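Local coordinates for protein glutamate--tRNA ligase (Elizabethkingia anophelis, PDB 6B1Z) that probably charges tRNA(Glu) with glutamate in an ATP-dependent reaction, as a class I aminoacyl-tRNA synthetase supplying glutamate for protein synthesis, at residues A[95-101]-A[216-221]. Sequence-based numbering, arbitrary orientation.
With FMT (formic acid), chain B; EDO (1,2-ethanediol), chain V; EDO (1,2-ethanediol), chain S.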
loop_
_atom_site.group_PDB
_atom_site.type_symbol
_atom_site.label_atom_id
_atom_site.label_comp_id
_atom_site.label_asym_id
_atom_site.label_seq_id
_atom_site.Cartn_x
_atom_site.Cartn_y
_atom_site.Cartn_z
ATOM N N ARG A 95 -24.414 8.867 -11.733
ATOM C CA ARG A 95 -24.328 9.077 -13.174
ATOM C C ARG A 95 -25.378 8.291 -13.953
ATOM O O ARG A 95 -25.178 8.000 -15.138
ATOM C CB ARG A 95 -22.923 8.731 -13.672
ATOM C CG ARG A 95 -21.824 9.621 -13.036
ATOM C CD ARG A 95 -20.421 9.184 -13.422
ATOM N NE ARG A 95 -20.111 9.352 -14.844
ATOM C CZ ARG A 95 -19.683 10.481 -15.401
ATOM N NH1 ARG A 95 -19.579 11.607 -14.685
ATOM N NH2 ARG A 95 -19.412 10.491 -16.698
ATOM N N ARG A 96 -26.514 7.978 -13.319
ATOM C CA ARG A 96 -27.474 7.066 -13.945
ATOM C C ARG A 96 -28.029 7.619 -15.257
ATOM O O ARG A 96 -28.235 6.855 -16.208
ATOM C CB ARG A 96 -28.611 6.737 -12.975
ATOM C CG ARG A 96 -29.874 6.263 -13.692
ATOM C CD ARG A 96 -30.999 5.890 -12.739
ATOM N NE ARG A 96 -30.738 4.640 -12.032
ATOM C CZ ARG A 96 -30.830 3.432 -12.582
ATOM N NH1 ARG A 96 -31.169 3.293 -13.859
ATOM N NH2 ARG A 96 -30.582 2.358 -11.851
ATOM N N ASP A 97 -28.272 8.935 -15.342
ATOM C CA ASP A 97 -28.837 9.477 -16.581
ATOM C C ASP A 97 -27.857 9.333 -17.746
ATOM O O ASP A 97 -28.273 9.078 -18.887
ATOM C CB ASP A 97 -29.250 10.933 -16.381
ATOM C CG ASP A 97 -30.617 11.063 -15.735
ATOM O OD1 ASP A 97 -31.111 10.058 -15.175
ATOM O OD2 ASP A 97 -31.201 12.165 -15.796
ATOM N N ILE A 98 -26.556 9.489 -17.479
ATOM C CA ILE A 98 -25.536 9.241 -18.497
ATOM C C ILE A 98 -25.584 7.789 -18.941
ATOM O O ILE A 98 -25.551 7.477 -20.142
ATOM C CB ILE A 98 -24.139 9.617 -17.959
ATOM C CG1 ILE A 98 -24.083 11.108 -17.640
ATOM C CG2 ILE A 98 -23.056 9.243 -18.956
ATOM C CD1 ILE A 98 -22.888 11.530 -16.789
ATOM N N TYR A 99 -25.654 6.875 -17.975
ATOM C CA TYR A 99 -25.650 5.459 -18.323
ATOM C C TYR A 99 -26.896 5.084 -19.113
ATOM O O TYR A 99 -26.826 4.274 -20.048
ATOM C CB TYR A 99 -25.540 4.612 -17.061
ATOM C CG TYR A 99 -24.280 4.856 -16.255
ATOM C CD1 TYR A 99 -23.050 5.101 -16.868
ATOM C CD2 TYR A 99 -24.335 4.861 -14.870
ATOM C CE1 TYR A 99 -21.894 5.326 -16.086
ATOM C CE2 TYR A 99 -23.207 5.083 -14.095
ATOM C CZ TYR A 99 -22.000 5.318 -14.703
ATOM O OH TYR A 99 -20.901 5.548 -13.905
ATOM N N ASP A 100 -28.049 5.656 -18.751
ATOM C CA ASP A 100 -29.283 5.359 -19.482
ATOM C C ASP A 100 -29.170 5.763 -20.945
ATOM O O ASP A 100 -29.631 5.040 -21.836
ATOM C CB ASP A 100 -30.461 6.085 -18.835
ATOM C CG ASP A 100 -30.882 5.466 -17.519
ATOM O OD1 ASP A 100 -30.386 4.383 -17.150
ATOM O OD2 ASP A 100 -31.714 6.106 -16.832
ATOM N N ARG A 101 -28.556 6.916 -21.208
ATOM C CA ARG A 101 -28.356 7.379 -22.577
ATOM C C ARG A 101 -27.574 6.351 -23.389
ATOM O O ARG A 101 -27.957 6.013 -24.518
ATOM C CB ARG A 101 -27.637 8.736 -22.540
ATOM C CG ARG A 101 -27.227 9.320 -23.881
ATOM C CD ARG A 101 -27.005 10.843 -23.781
ATOM N NE ARG A 101 -25.689 11.217 -23.262
ATOM C CZ ARG A 101 -25.480 11.822 -22.093
ATOM N NH1 ARG A 101 -26.501 12.135 -21.300
ATOM N NH2 ARG A 101 -24.242 12.122 -21.717
ATOM N N ILE A 216 -17.923 3.712 -20.526
ATOM C CA ILE A 216 -18.705 4.943 -20.689
ATOM C C ILE A 216 -17.977 6.111 -20.043
ATOM O O ILE A 216 -17.808 7.181 -20.649
ATOM C CB ILE A 216 -20.111 4.778 -20.084
ATOM C CG1 ILE A 216 -20.973 3.843 -20.955
ATOM C CG2 ILE A 216 -20.791 6.166 -19.873
ATOM C CD1 ILE A 216 -22.217 3.344 -20.250
ATOM N N ASP A 217 -17.515 5.915 -18.811
ATOM C CA ASP A 217 -16.924 7.045 -18.103
ATOM C C ASP A 217 -15.512 7.365 -18.569
ATOM O O ASP A 217 -15.107 8.530 -18.512
ATOM C CB ASP A 217 -16.946 6.796 -16.596
ATOM C CG ASP A 217 -18.357 6.864 -16.007
ATOM O OD1 ASP A 217 -19.274 7.424 -16.661
ATOM O OD2 ASP A 217 -18.539 6.368 -14.880
ATOM N N ASP A 218 -14.739 6.371 -19.005
ATOM C CA ASP A 218 -13.443 6.684 -19.597
ATOM C C ASP A 218 -13.617 7.496 -20.874
ATOM O O ASP A 218 -12.852 8.429 -21.139
ATOM C CB ASP A 218 -12.647 5.402 -19.838
ATOM C CG ASP A 218 -12.184 4.774 -18.546
ATOM O OD1 ASP A 218 -11.786 3.595 -18.561
ATOM O OD2 ASP A 218 -12.228 5.490 -17.503
ATOM N N HIS A 219 -14.649 7.185 -21.661
ATOM C CA HIS A 219 -14.957 7.994 -22.832
ATOM C C HIS A 219 -15.391 9.402 -22.435
ATOM O O HIS A 219 -14.830 10.395 -22.925
ATOM C CB HIS A 219 -16.043 7.296 -23.655
ATOM C CG HIS A 219 -16.465 8.064 -24.868
ATOM N ND1 HIS A 219 -15.682 8.160 -25.998
ATOM C CD2 HIS A 219 -17.586 8.774 -25.124
ATOM C CE1 HIS A 219 -16.305 8.895 -26.901
ATOM N NE2 HIS A 219 -17.462 9.284 -26.396
ATOM N N GLU A 220 -16.391 9.509 -21.545
ATOM C CA GLU A 220 -16.932 10.814 -21.178
ATOM C C GLU A 220 -15.886 11.699 -20.508
ATOM O O GLU A 220 -15.881 12.923 -20.716
ATOM C CB GLU A 220 -18.140 10.648 -20.253
ATOM C CG GLU A 220 -19.359 10.030 -20.929
ATOM C CD GLU A 220 -19.862 10.836 -22.110
ATOM O OE1 GLU A 220 -20.585 11.828 -21.891
ATOM O OE2 GLU A 220 -19.531 10.480 -23.260
ATOM N N MET A 221 -15.010 11.112 -19.691
ATOM C CA MET A 221 -14.004 11.883 -18.967
ATOM C C MET A 221 -12.721 12.055 -19.769
ATOM O O MET A 221 -11.736 12.582 -19.236
ATOM C CB MET A 221 -13.699 11.225 -17.619
ATOM C CG MET A 221 -14.914 11.141 -16.706
ATOM S SD MET A 221 -14.523 10.470 -15.084
ATOM C CE MET A 221 -16.105 10.747 -14.263
HETATM C C FMT B . -29.635 10.860 -12.091
HETATM O O1 FMT B . -28.898 10.614 -13.044
HETATM O O2 FMT B . -29.257 11.383 -11.043
HETATM C C1 EDO V . -12.449 0.254 -18.765
HETATM O O1 EDO V . -13.148 -0.991 -18.700
HETATM C C2 EDO V . -11.731 0.350 -20.100
HETATM O O2 EDO V . -11.631 1.727 -20.488
HETATM C C1 EDO S . -34.586 12.799 -12.430
HETATM O O1 EDO S . -33.536 11.920 -12.009
HETATM C C2 EDO S . -34.182 13.460 -13.741
HETATM O O2 EDO S . -33.640 12.468 -14.621
HETATM O O HOH W 1 -22.128 13.113 -23.429
#
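With CG beside its backbone N and anti to its carbonyl carbon (chi1 -61°), and with the chain bent at chi3, R95 brings its guanidinium to the carboxylate of D217. The R95 NE to D217 OD1 distance of 2.8 Å defines a salt bridge with a hydrogen bond; R95 NH2 adds a weak second bond to the same oxygen. The two planes stand 85° apart, and NE meets OD1 from above the carboxylate plane, so this is not the coplanar, two-pronged pairing of both oxygens. The other oxygen, D217 OD2, accepts the Y99 hydroxyl on its syn side, 2.7 Å from OH, and takes a further hydrogen bond from Q92. D217 is thus held through both oxygens, in a buried setting where the adjacent arginine would probably stabilise its negative charge. The R95 guanidinium lies between two apolar groups: M221 CE is 3.6 Å above one face, toward the rim, while I98 CD1 sits over the centre of the opposite face. Its NH1 is bonded to the carbonyls of Y87 and P89, which helps fix the group's rotation. Beside this polar cluster, I216 packs its CD1 3.9 Å from Y99 CD1, and its CG2 at the same distance from I98 CG2. At the more exposed margin, R101 NH2 and E220 OE1 form only a long salt bridge of 3.7 Å, with one water bonded to both. This is helix-helix packing around a buried salt bridge within the class I (HUP-clan) catalytic domain: the first turns of helix 96-106 meet the last turn of helix 210-220, their local axes 11.3 Å apart and crossing at 100°; beyond D217, D218 continues the link by salt bridges to R15 on strand 13-16 and to R49, just past strand 45-48.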